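Local atomic coordinates of FAD-binding oxidoreductase (Gulosibacter chungangensis, PDB entry 7PBG), a protein that oxidises 4-alkylphenols such as 4-ethylphenol, dehydrogenating the latter to 4-vinylphenol, by means of a covalently bound FAD cofactor. Residues Met147-Glu152 / Arg371-Gly377; Glu366-Arg371 / Arg381-Ala385. The contacts are given in a common frame with arbitrary orientation. Numbering follows the deposited sequence.

Interaction 1 (Met147-Glu152 / Arg371-Gly377). With FAD (flavin-adenine dinucleotide), chain C.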
ATOM      1  N   MET A 147      -9.987   8.152 -16.001  1.00 18.59           N
ATOM      2  CA  MET A 147     -10.860   8.780 -15.008  1.00 19.73           C
ATOM      3  C   MET A 147     -10.012   9.186 -13.820  1.00 19.34           C
ATOM      4  O   MET A 147      -9.059   8.458 -13.432  1.00 22.76           O
ATOM      5  CB  MET A 147     -11.904   7.771 -14.510  1.00 24.32           C
ATOM      6  CG  MET A 147     -12.969   7.474 -15.507  1.00 27.69           C
ATOM      7  SD  MET A 147     -13.891   6.047 -14.892  1.00 27.74           S
ATOM      8  CE  MET A 147     -14.403   6.651 -13.281  1.00 28.37           C
ATOM      9  N   ILE A 148     -10.384  10.278 -13.211  1.00 19.07           N
ATOM     10  CA  ILE A 148      -9.838  10.604 -11.877  1.00 20.79           C
ATOM     11  C   ILE A 148     -10.790  10.069 -10.793  1.00 20.14           C
ATOM     12  O   ILE A 148     -11.889   9.587 -11.081  1.00 17.98           O
ATOM     13  CB  ILE A 148      -9.578  12.090 -11.722  1.00 21.99           C
ATOM     14  CG1 ILE A 148     -10.875  12.893 -11.652  1.00 22.43           C
ATOM     15  CG2 ILE A 148      -8.686  12.603 -12.846  1.00 22.72           C
ATOM     16  CD1 ILE A 148     -10.707  14.208 -10.929  1.00 23.47           C
ATOM     17  N   ASP A 149     -10.346  10.182  -9.553  1.00 17.98           N
ATOM     18  CA  ASP A 149     -11.104   9.728  -8.362  1.00 18.97           C
ATOM     19  C   ASP A 149     -11.190  10.917  -7.417  1.00 17.41           C
ATOM     20  O   ASP A 149     -10.280  11.139  -6.583  1.00 18.30           O
ATOM     21  CB  ASP A 149     -10.483   8.526  -7.647  1.00 17.27           C
ATOM     22  CG  ASP A 149     -11.385   8.008  -6.550  1.00 19.24           C
ATOM     23  OD1 ASP A 149     -12.100   7.031  -6.803  1.00 19.96           O
ATOM     24  OD2 ASP A 149     -11.359   8.602  -5.461  1.00 20.24           O
ATOM     25  N   PRO A 150     -12.194  11.803  -7.596  1.00 17.59           N
ATOM     26  CA  PRO A 150     -12.297  12.969  -6.729  1.00 17.20           C
ATOM     27  C   PRO A 150     -12.905  12.638  -5.360  1.00 17.88           C
ATOM     28  O   PRO A 150     -13.818  11.837  -5.193  1.00 17.02           O
ATOM     29  CB  PRO A 150     -13.216  13.929  -7.497  1.00 17.54           C
ATOM     30  CG  PRO A 150     -14.094  13.007  -8.358  1.00 19.14           C
ATOM     31  CD  PRO A 150     -13.254  11.773  -8.640  1.00 16.37           C
ATOM     32  N   ALA A 151     -12.446  13.370  -4.346  1.00 17.94           N
ATOM     33  CA  ALA A 151     -13.195  13.567  -3.093  1.00 19.98           C
ATOM     34  C   ALA A 151     -14.438  14.415  -3.398  1.00 20.57           C
ATOM     35  O   ALA A 151     -14.705  14.779  -4.606  1.00 20.54           O
ATOM     36  CB  ALA A 151     -12.267  14.240  -2.092  1.00 20.07           C
ATOM     37  N   GLU A 152     -15.209  14.747  -2.368  1.00 21.38           N
ATOM     38  CA  GLU A 152     -16.547  15.364  -2.508  1.00 24.09           C
ATOM     39  C   GLU A 152     -16.427  16.784  -3.046  1.00 21.66           C
ATOM     40  O   GLU A 152     -17.352  17.201  -3.760  1.00 23.28           O
ATOM     41  CB  GLU A 152     -17.318  15.317  -1.193  1.00 24.64           C
ATOM     42  CG  GLU A 152     -17.917  13.945  -0.974  1.00 31.19           C
ATOM     43  CD  GLU A 152     -19.182  13.808  -0.152  1.00 37.31           C
ATOM     44  OE1 GLU A 152     -19.922  14.808   0.048  1.00 44.51           O
ATOM     45  OE2 GLU A 152     -19.463  12.674   0.220  1.00 36.90           O
ATOM     46  N   ARG A 371     -23.806  12.256  -6.983  1.00 19.52           N
ATOM     47  CA  ARG A 371     -23.010  11.055  -6.668  1.00 19.24           C
ATOM     48  C   ARG A 371     -22.563  10.368  -7.945  1.00 21.05           C
ATOM     49  O   ARG A 371     -21.423   9.849  -7.989  1.00 18.81           O
ATOM     50  CB  ARG A 371     -23.789  10.096  -5.770  1.00 20.67           C
ATOM     51  CG  ARG A 371     -24.265  10.718  -4.465  1.00 20.73           C
ATOM     52  CD  ARG A 371     -23.240  11.529  -3.729  1.00 21.29           C
ATOM     53  NE  ARG A 371     -22.002  10.835  -3.392  1.00 19.96           N
ATOM     54  CZ  ARG A 371     -21.072  11.321  -2.573  1.00 22.27           C
ATOM     55  NH1 ARG A 371     -20.019  10.592  -2.243  1.00 24.84           N
ATOM     56  NH2 ARG A 371     -21.248  12.520  -2.038  1.00 26.75           N
ATOM     57  N   HIS A 372     -23.454  10.273  -8.929  1.00 18.19           N
ATOM     58  CA  HIS A 372     -23.111   9.682 -10.225  1.00 20.29           C
ATOM     59  C   HIS A 372     -21.881  10.402 -10.778  1.00 21.45           C
ATOM     60  O   HIS A 372     -21.004   9.749 -11.338  1.00 21.39           O
ATOM     61  CB  HIS A 372     -24.308   9.774 -11.142  1.00 20.12           C
ATOM     62  CG  HIS A 372     -24.013   9.272 -12.513  1.00 22.16           C
ATOM     63  ND1 HIS A 372     -23.719   7.970 -12.744  1.00 18.20           N
ATOM     64  CD2 HIS A 372     -23.991   9.908 -13.707  1.00 21.80           C
ATOM     65  CE1 HIS A 372     -23.547   7.798 -14.038  1.00 23.01           C
ATOM     66  NE2 HIS A 372     -23.705   8.981 -14.660  1.00 22.94           N
ATOM     67  N   GLU A 373     -21.841  11.723 -10.669  1.00 19.85           N
ATOM     68  CA  GLU A 373     -20.689  12.507 -11.133  1.00 20.16           C
ATOM     69  C   GLU A 373     -19.428  12.052 -10.384  1.00 19.44           C
ATOM     70  O   GLU A 373     -18.425  11.638 -11.054  1.00 17.73           O
ATOM     71  CB  GLU A 373     -20.974  13.987 -10.986  1.00 19.28           C
ATOM     72  CG  GLU A 373     -21.767  14.544 -12.138  1.00 22.67           C
ATOM     73  CD  GLU A 373     -22.038  16.027 -12.033  1.00 27.36           C
ATOM     74  OE1 GLU A 373     -21.746  16.618 -10.956  1.00 25.76           O
ATOM     75  OE2 GLU A 373     -22.635  16.576 -12.994  1.00 29.66           O
ATOM     76  N   LEU A 374     -19.470  12.078  -9.050  1.00 18.91           N
ATOM     77  CA  LEU A 374     -18.242  11.733  -8.285  1.00 20.07           C
ATOM     78  C   LEU A 374     -17.813  10.316  -8.660  1.00 18.73           C
ATOM     79  O   LEU A 374     -16.601  10.076  -8.777  1.00 18.39           O
ATOM     80  CB  LEU A 374     -18.480  11.830  -6.778  1.00 17.95           C
ATOM     81  CG  LEU A 374     -18.801  13.226  -6.271  1.00 21.39           C
ATOM     82  CD1 LEU A 374     -18.994  13.207  -4.792  1.00 20.54           C
ATOM     83  CD2 LEU A 374     -17.742  14.261  -6.640  1.00 19.79           C
ATOM     84  N   ASN A 375     -18.768   9.402  -8.765  1.00 17.65           N
ATOM     85  CA  ASN A 375     -18.486   7.952  -8.944  1.00 18.19           C
ATOM     86  C   ASN A 375     -17.990   7.673 -10.361  1.00 18.85           C
ATOM     87  O   ASN A 375     -17.478   6.565 -10.592  1.00 18.88           O
ATOM     88  CB  ASN A 375     -19.669   7.033  -8.637  1.00 18.34           C
ATOM     89  CG  ASN A 375     -20.116   7.188  -7.216  1.00 19.88           C
ATOM     90  OD1 ASN A 375     -19.476   7.928  -6.439  1.00 17.88           O
ATOM     91  ND2 ASN A 375     -21.178   6.476  -6.882  1.00 22.38           N
ATOM     92  N   THR A 376     -18.204   8.613 -11.280  1.00 19.02           N
ATOM     93  CA  THR A 376     -17.745   8.451 -12.678  1.00 20.27           C
ATOM     94  C   THR A 376     -16.554   9.364 -12.977  1.00 18.22           C
ATOM     95  O   THR A 376     -16.219   9.525 -14.148  1.00 21.61           O
ATOM     96  CB  THR A 376     -18.882   8.651 -13.684  1.00 21.41           C
ATOM     97  OG1 THR A 376     -19.435   9.964 -13.586  1.00 18.97           O
ATOM     98  CG2 THR A 376     -19.962   7.600 -13.550  1.00 22.65           C
ATOM     99  N   GLY A 377     -15.968   9.980 -11.951  1.00 16.61           N
ATOM    100  CA  GLY A 377     -14.737  10.743 -12.088  1.00 18.00           C
ATOM    101  C   GLY A 377     -14.972  12.194 -12.462  1.00 18.23           C
ATOM    102  O   GLY A 377     -13.998  12.851 -12.822  1.00 20.22           O
TER
HETATM  103  PA  FAD C 601      -4.190  20.110   2.006  1.00 17.83           P
HETATM  104  O1A FAD C 601      -4.889  20.972   3.008  1.00 19.12           O
HETATM  105  O2A FAD C 601      -3.309  20.773   0.976  1.00 18.25           O
HETATM  106  O5B FAD C 601      -3.313  19.073   2.791  1.00 16.85           O
HETATM  107  C5B FAD C 601      -3.808  18.376   3.925  1.00 16.90           C
HETATM  108  C4B FAD C 601      -2.630  18.041   4.807  1.00 18.48           C
HETATM  109  O4B FAD C 601      -1.723  17.127   4.127  1.00 18.57           O
HETATM  110  C3B FAD C 601      -1.732  19.222   5.210  1.00 18.55           C
HETATM  111  O3B FAD C 601      -2.274  19.932   6.321  1.00 20.59           O
HETATM  112  C2B FAD C 601      -0.376  18.539   5.446  1.00 17.53           C
HETATM  113  O2B FAD C 601      -0.364  17.957   6.736  1.00 19.38           O
HETATM  114  C1B FAD C 601      -0.369  17.490   4.338  1.00 18.00           C
HETATM  115  N9A FAD C 601       0.181  17.941   3.087  1.00 19.11           N
HETATM  116  C8A FAD C 601      -0.529  18.361   2.007  1.00 18.78           C
HETATM  117  N7A FAD C 601       0.239  18.686   1.009  1.00 19.27           N
HETATM  118  C5A FAD C 601       1.523  18.531   1.476  1.00 17.77           C
HETATM  119  C6A FAD C 601       2.769  18.674   0.858  1.00 18.35           C
HETATM  120  N6A FAD C 601       2.919  19.126  -0.394  1.00 18.32           N
HETATM  121  N1A FAD C 601       3.861  18.416   1.613  1.00 20.84           N
HETATM  122  C2A FAD C 601       3.689  17.963   2.882  1.00 20.42           C
HETATM  123  N3A FAD C 601       2.561  17.757   3.550  1.00 20.79           N
HETATM  124  C4A FAD C 601       1.501  18.067   2.776  1.00 18.14           C
HETATM  125  N1  FAD C 601     -12.053  14.303   2.486  1.00 17.95           N
HETATM  126  C2  FAD C 601     -11.919  13.170   1.820  1.00 15.61           C
HETATM  127  O2  FAD C 601     -10.810  12.579   1.765  1.00 16.24           O
HETATM  128  N3  FAD C 601     -12.934  12.650   1.104  1.00 17.11           N
HETATM  129  C4  FAD C 601     -14.184  13.200   1.091  1.00 19.16           C
HETATM  130  O4  FAD C 601     -15.064  12.717   0.353  1.00 23.78           O
HETATM  131  C4X FAD C 601     -14.385  14.362   1.812  1.00 20.22           C
HETATM  132  N5  FAD C 601     -15.585  14.878   1.813  1.00 21.11           N
HETATM  133  C5X FAD C 601     -15.753  16.039   2.528  1.00 19.81           C
HETATM  134  C6  FAD C 601     -17.026  16.627   2.524  1.00 20.38           C
HETATM  135  C7  FAD C 601     -17.276  17.824   3.167  1.00 19.88           C
HETATM  136  C7M FAD C 601     -18.664  18.427   3.117  1.00 20.17           C
HETATM  137  C8  FAD C 601     -16.209  18.465   3.832  1.00 19.02           C
HETATM  138  C8M FAD C 601     -16.431  19.765   4.545  1.00 21.45           C
HETATM  139  C9  FAD C 601     -14.961  17.879   3.873  1.00 19.25           C
HETATM  140  C9A FAD C 601     -14.689  16.665   3.214  1.00 17.27           C
HETATM  141  N10 FAD C 601     -13.427  16.078   3.185  1.00 19.66           N
HETATM  142  C10 FAD C 601     -13.232  14.906   2.468  1.00 18.36           C
HETATM  143  C1' FAD C 601     -12.244  16.721   3.811  1.00 17.57           C
HETATM  144  C2' FAD C 601     -11.489  17.667   2.863  1.00 19.28           C
HETATM  145  O2' FAD C 601     -12.422  18.502   2.096  1.00 21.73           O
HETATM  146  C3' FAD C 601     -10.601  16.972   1.810  1.00 18.67           C
HETATM  147  O3' FAD C 601      -9.891  15.910   2.399  1.00 18.55           O
HETATM  148  C4' FAD C 601      -9.602  17.881   1.082  1.00 18.94           C
HETATM  149  O4' FAD C 601      -9.250  17.308  -0.187  1.00 22.16           O
HETATM  150  C5' FAD C 601      -8.366  18.105   1.910  1.00 16.78           C
HETATM  151  O5' FAD C 601      -7.783  19.392   1.661  1.00 19.89           O
HETATM  152  P   FAD C 601      -6.648  19.594   0.557  1.00 19.61           P
HETATM  153  O1P FAD C 601      -6.607  21.048   0.192  1.00 19.52           O
HETATM  154  O2P FAD C 601      -6.927  18.599  -0.524  1.00 19.17           O
HETATM  155  O3P FAD C 601      -5.295  19.181   1.304  1.00 18.08           O
HETATM  156  O   HOH W   1     -12.503  11.633 -14.550  1.00 22.27           O
HETATM  157  O   HOH W   2     -14.748   9.696  -6.494  1.00 21.16           O
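A Schellman motif closing helix 363-375 packs against the loop that carries E152 to the flavin, joining the FAD-binding (FAD_PCMH) and C-terminal (FAD-oxidase_C) parts of this flavoprotein. G377, the C' residue with positive phi, lies so close to I148 (O to G377 CA 3.2 Å) that a CB there would clash with I148 O. M147 (m, t, p) curls its chain over the turn and sets CE 3.5 Å from T376 C. Farther along, the P150 ring and L374, in its mt rotamer, meet with CG and CD2 4.2 Å apart, and L374 CD1 comes within 4.0 Å of E152 CG. Two waters fill the gaps: one accepts from I148 N and donates to G377 O, the other donates to the carbonyls of P150 and L374. R371 bends through three successive m torsions, which bring its guanidinium edge-on to E152 in a salt bridge, R371 NH2 standing 2.9 Å from E152 OE2, while Y169 engages it in a cation-pi contact. The carboxylate has a second partner in S383, which bonds OE1. Through its backbone E152 also touches the cofactor: a weak hydrogen bond runs from E152 N to FAD O4 at 3.4 Å.

Interaction 2 (Glu366-Arg371 / Arg381-Ala385); sequences ELLNAR and RHSAA
Beside the flavin site, within the FAD-oxidase_C part of the chain, helix 363-375 is met by the segment that follows it after a short connection, and a His-carboxylate hydrogen bond ties the two. Residues 366-371 are regular alpha-helix, with A370 N bonded to E366 O at 2.9 Å. After R381, residues 382-385 form the start of a 3-10 helical segment, A385 N reaching H382 O at 3.2 Å. The backbones come closest at A370 and H382, whose CA atoms are 6.3 Å apart and whose CB atoms point toward the opposite segment. H382 dominates the contact. With chi1 at t (-167°) and chi2 at -103°, its ring lies against the helix: A370 CB sits over one face in a CH-pi contact, 3.7 Å from the ring centroid and 30° off its normal, and 3.4 Å from ND1. E366, extended with chi1 and chi2 both t, brings OE2 2.7 Å from H382 NE2, which donates at a nearly straight 161°. At the ring edge L367 (mt) places CD2 4.0 Å from CE1; the same leucine also packs on helix 281-288. One turn of helix on from L367, R371 (chi1 to chi3 all m) approaches S383 with NH2 4.2 Å from OG, too long for a bond; both side chains instead share E152, a residue that binds FAD. N380, in the connection, bonds H382 N and A370 O and so bridges the segments. Together the His-carboxylate hydrogen bond and the CH-pi contact hold the 3-10 segment against helix 363-375, bordering the FAD pocket.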
ATOM      1  N   GLU A 366     -31.211  15.276  -8.281  1.00 19.33           N
ATOM      2  CA  GLU A 366     -30.020  16.127  -8.150  1.00 21.44           C
ATOM      3  C   GLU A 366     -29.033  15.407  -7.251  1.00 18.50           C
ATOM      4  O   GLU A 366     -27.800  15.409  -7.539  1.00 19.39           O
ATOM      5  CB  GLU A 366     -30.470  17.467  -7.583  1.00 22.03           C
ATOM      6  CG  GLU A 366     -29.388  18.522  -7.500  1.00 28.76           C
ATOM      7  CD  GLU A 366     -29.804  19.749  -6.706  1.00 30.37           C
ATOM      8  OE1 GLU A 366     -31.079  19.990  -6.639  1.00 32.65           O
ATOM      9  OE2 GLU A 366     -28.879  20.441  -6.093  1.00 27.18           O
ATOM     10  N   LEU A 367     -29.555  14.813  -6.189  1.00 17.94           N
ATOM     11  CA  LEU A 367     -28.681  14.086  -5.230  1.00 18.25           C
ATOM     12  C   LEU A 367     -28.042  12.889  -5.899  1.00 19.37           C
ATOM     13  O   LEU A 367     -26.806  12.710  -5.815  1.00 20.27           O
ATOM     14  CB  LEU A 367     -29.513  13.679  -4.034  1.00 18.68           C
ATOM     15  CG  LEU A 367     -29.878  14.819  -3.091  1.00 20.30           C
ATOM     16  CD1 LEU A 367     -30.982  14.370  -2.147  1.00 21.08           C
ATOM     17  CD2 LEU A 367     -28.656  15.311  -2.319  1.00 21.16           C
ATOM     18  N   LEU A 368     -28.815  12.130  -6.673  1.00 19.38           N
ATOM     19  CA  LEU A 368     -28.221  10.970  -7.348  1.00 17.60           C
ATOM     20  C   LEU A 368     -27.226  11.472  -8.382  1.00 18.55           C
ATOM     21  O   LEU A 368     -26.189  10.841  -8.620  1.00 19.16           O
ATOM     22  CB  LEU A 368     -29.344  10.116  -7.967  1.00 17.52           C
ATOM     23  CG  LEU A 368     -28.881   8.976  -8.857  1.00 18.76           C
ATOM     24  CD1 LEU A 368     -27.964   8.005  -8.127  1.00 18.34           C
ATOM     25  CD2 LEU A 368     -30.085   8.245  -9.387  1.00 18.96           C
ATOM     26  N   ASN A 369     -27.587  12.524  -9.126  1.00 19.12           N
ATOM     27  CA  ASN A 369     -26.705  13.037 -10.173  1.00 18.59           C
ATOM     28  C   ASN A 369     -25.350  13.470  -9.587  1.00 18.87           C
ATOM     29  O   ASN A 369     -24.355  13.183 -10.204  1.00 20.15           O
ATOM     30  CB  ASN A 369     -27.367  14.171 -10.946  1.00 19.32           C
ATOM     31  CG  ASN A 369     -26.480  14.649 -12.084  1.00 21.45           C
ATOM     32  OD1 ASN A 369     -26.241  13.911 -13.043  1.00 22.00           O
ATOM     33  ND2 ASN A 369     -25.870  15.811 -11.915  1.00 23.46           N
ATOM     34  N   ALA A 370     -25.337  14.106  -8.419  1.00 18.08           N
ATOM     35  CA  ALA A 370     -24.111  14.566  -7.767  1.00 19.77           C
ATOM     36  C   ALA A 370     -23.218  13.351  -7.459  1.00 18.23           C
ATOM     37  O   ALA A 370     -21.973  13.407  -7.690  1.00 18.80           O
ATOM     38  CB  ALA A 370     -24.479  15.344  -6.535  1.00 17.62           C
ATOM     39  N   ARG A 371     -23.806  12.256  -6.983  1.00 19.52           N
ATOM     40  CA  ARG A 371     -23.010  11.055  -6.668  1.00 19.24           C
ATOM     41  C   ARG A 371     -22.563  10.368  -7.945  1.00 21.05           C
ATOM     42  O   ARG A 371     -21.423   9.849  -7.989  1.00 18.81           O
ATOM     43  CB  ARG A 371     -23.789  10.096  -5.770  1.00 20.67           C
ATOM     44  CG  ARG A 371     -24.265  10.718  -4.465  1.00 20.73           C
ATOM     45  CD  ARG A 371     -23.240  11.529  -3.729  1.00 21.29           C
ATOM     46  NE  ARG A 371     -22.002  10.835  -3.392  1.00 19.96           N
ATOM     47  CZ  ARG A 371     -21.072  11.321  -2.573  1.00 22.27           C
ATOM     48  NH1 ARG A 371     -20.019  10.592  -2.243  1.00 24.84           N
ATOM     49  NH2 ARG A 371     -21.248  12.520  -2.038  1.00 26.75           N
ATOM     50  N   ARG A 381     -18.837  20.437  -6.630  1.00 23.20           N
ATOM     51  CA  ARG A 381     -18.844  20.940  -5.227  1.00 24.74           C
ATOM     52  C   ARG A 381     -20.273  20.938  -4.701  1.00 24.54           C
ATOM     53  O   ARG A 381     -20.630  21.755  -3.853  1.00 22.00           O
ATOM     54  CB  ARG A 381     -18.206  22.313  -5.171  1.00 26.74           C
ATOM     55  CG  ARG A 381     -18.853  23.330  -6.080  1.00 30.98           C
ATOM     56  CD  ARG A 381     -18.046  24.608  -5.984  1.00 35.77           C
ATOM     57  NE  ARG A 381     -16.695  24.442  -6.493  1.00 33.51           N
ATOM     58  CZ  ARG A 381     -15.752  25.391  -6.496  1.00 37.00           C
ATOM     59  NH1 ARG A 381     -15.976  26.574  -5.943  1.00 35.41           N
ATOM     60  NH2 ARG A 381     -14.560  25.141  -7.000  1.00 35.31           N
ATOM     61  N   HIS A 382     -21.066  19.997  -5.174  1.00 24.08           N
ATOM     62  CA  HIS A 382     -22.467  19.858  -4.735  1.00 24.75           C
ATOM     63  C   HIS A 382     -22.551  19.848  -3.205  1.00 22.03           C
ATOM     64  O   HIS A 382     -23.401  20.588  -2.707  1.00 23.13           O
ATOM     65  CB  HIS A 382     -23.089  18.623  -5.386  1.00 24.62           C
ATOM     66  CG  HIS A 382     -24.566  18.589  -5.234  1.00 23.68           C
ATOM     67  ND1 HIS A 382     -25.199  17.769  -4.302  1.00 25.45           N
ATOM     68  CD2 HIS A 382     -25.521  19.300  -5.866  1.00 25.47           C
ATOM     69  CE1 HIS A 382     -26.510  17.963  -4.395  1.00 25.65           C
ATOM     70  NE2 HIS A 382     -26.726  18.928  -5.327  1.00 25.64           N
ATOM     71  N   SER A 383     -21.702  19.088  -2.490  1.00 22.61           N
ATOM     72  CA  SER A 383     -21.723  18.950  -1.009  1.00 22.83           C
ATOM     73  C   SER A 383     -21.311  20.251  -0.302  1.00 21.87           C
ATOM     74  O   SER A 383     -21.529  20.302   0.909  1.00 22.36           O
ATOM     75  CB  SER A 383     -20.869  17.796  -0.502  1.00 27.03           C
ATOM     76  OG  SER A 383     -21.169  16.640  -1.255  1.00 30.42           O
ATOM     77  N   ALA A 384     -20.801  21.260  -1.010  1.00 21.19           N
ATOM     78  CA  ALA A 384     -20.502  22.605  -0.459  1.00 22.79           C
ATOM     79  C   ALA A 384     -21.804  23.283   0.015  1.00 21.14           C
ATOM     80  O   ALA A 384     -21.773  24.119   0.924  1.00 20.02           O
ATOM     81  CB  ALA A 384     -19.759  23.454  -1.465  1.00 25.22           C
ATOM     82  N   ALA A 385     -22.958  22.867  -0.470  1.00 16.55           N
ATOM     83  CA  ALA A 385     -24.256  23.367   0.022  1.00 17.69           C
ATOM     84  C   ALA A 385     -24.450  23.134   1.528  1.00 17.59           C
ATOM     85  O   ALA A 385     -25.213  23.887   2.167  1.00 19.23           O
ATOM     86  CB  ALA A 385     -25.321  22.667  -0.790  1.00 19.31           C
TER

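Both contacts are buried and use helix 363-375, sharing R371, with centres 11 Å apart. Interaction 1 joins segments more than 200 residues apart, from the FAD-binding and C-terminal family regions, and touches the cofactor directly; interaction 2 is local, within the C-terminal region, and lies somewhat farther from the chain's centre. Their chemistry follows: the larger 147-152/371-377 interface combines apolar packing, bridging waters and an ion pair, whereas 366-371/381-385 depends chiefly on one histidine, held by a carboxylate and a methyl group. They meet at E152, whose OE1 is 2.6 Å from S383 OG, a probable hydrogen bond linking segment 381-385 to the flavin-binding loop.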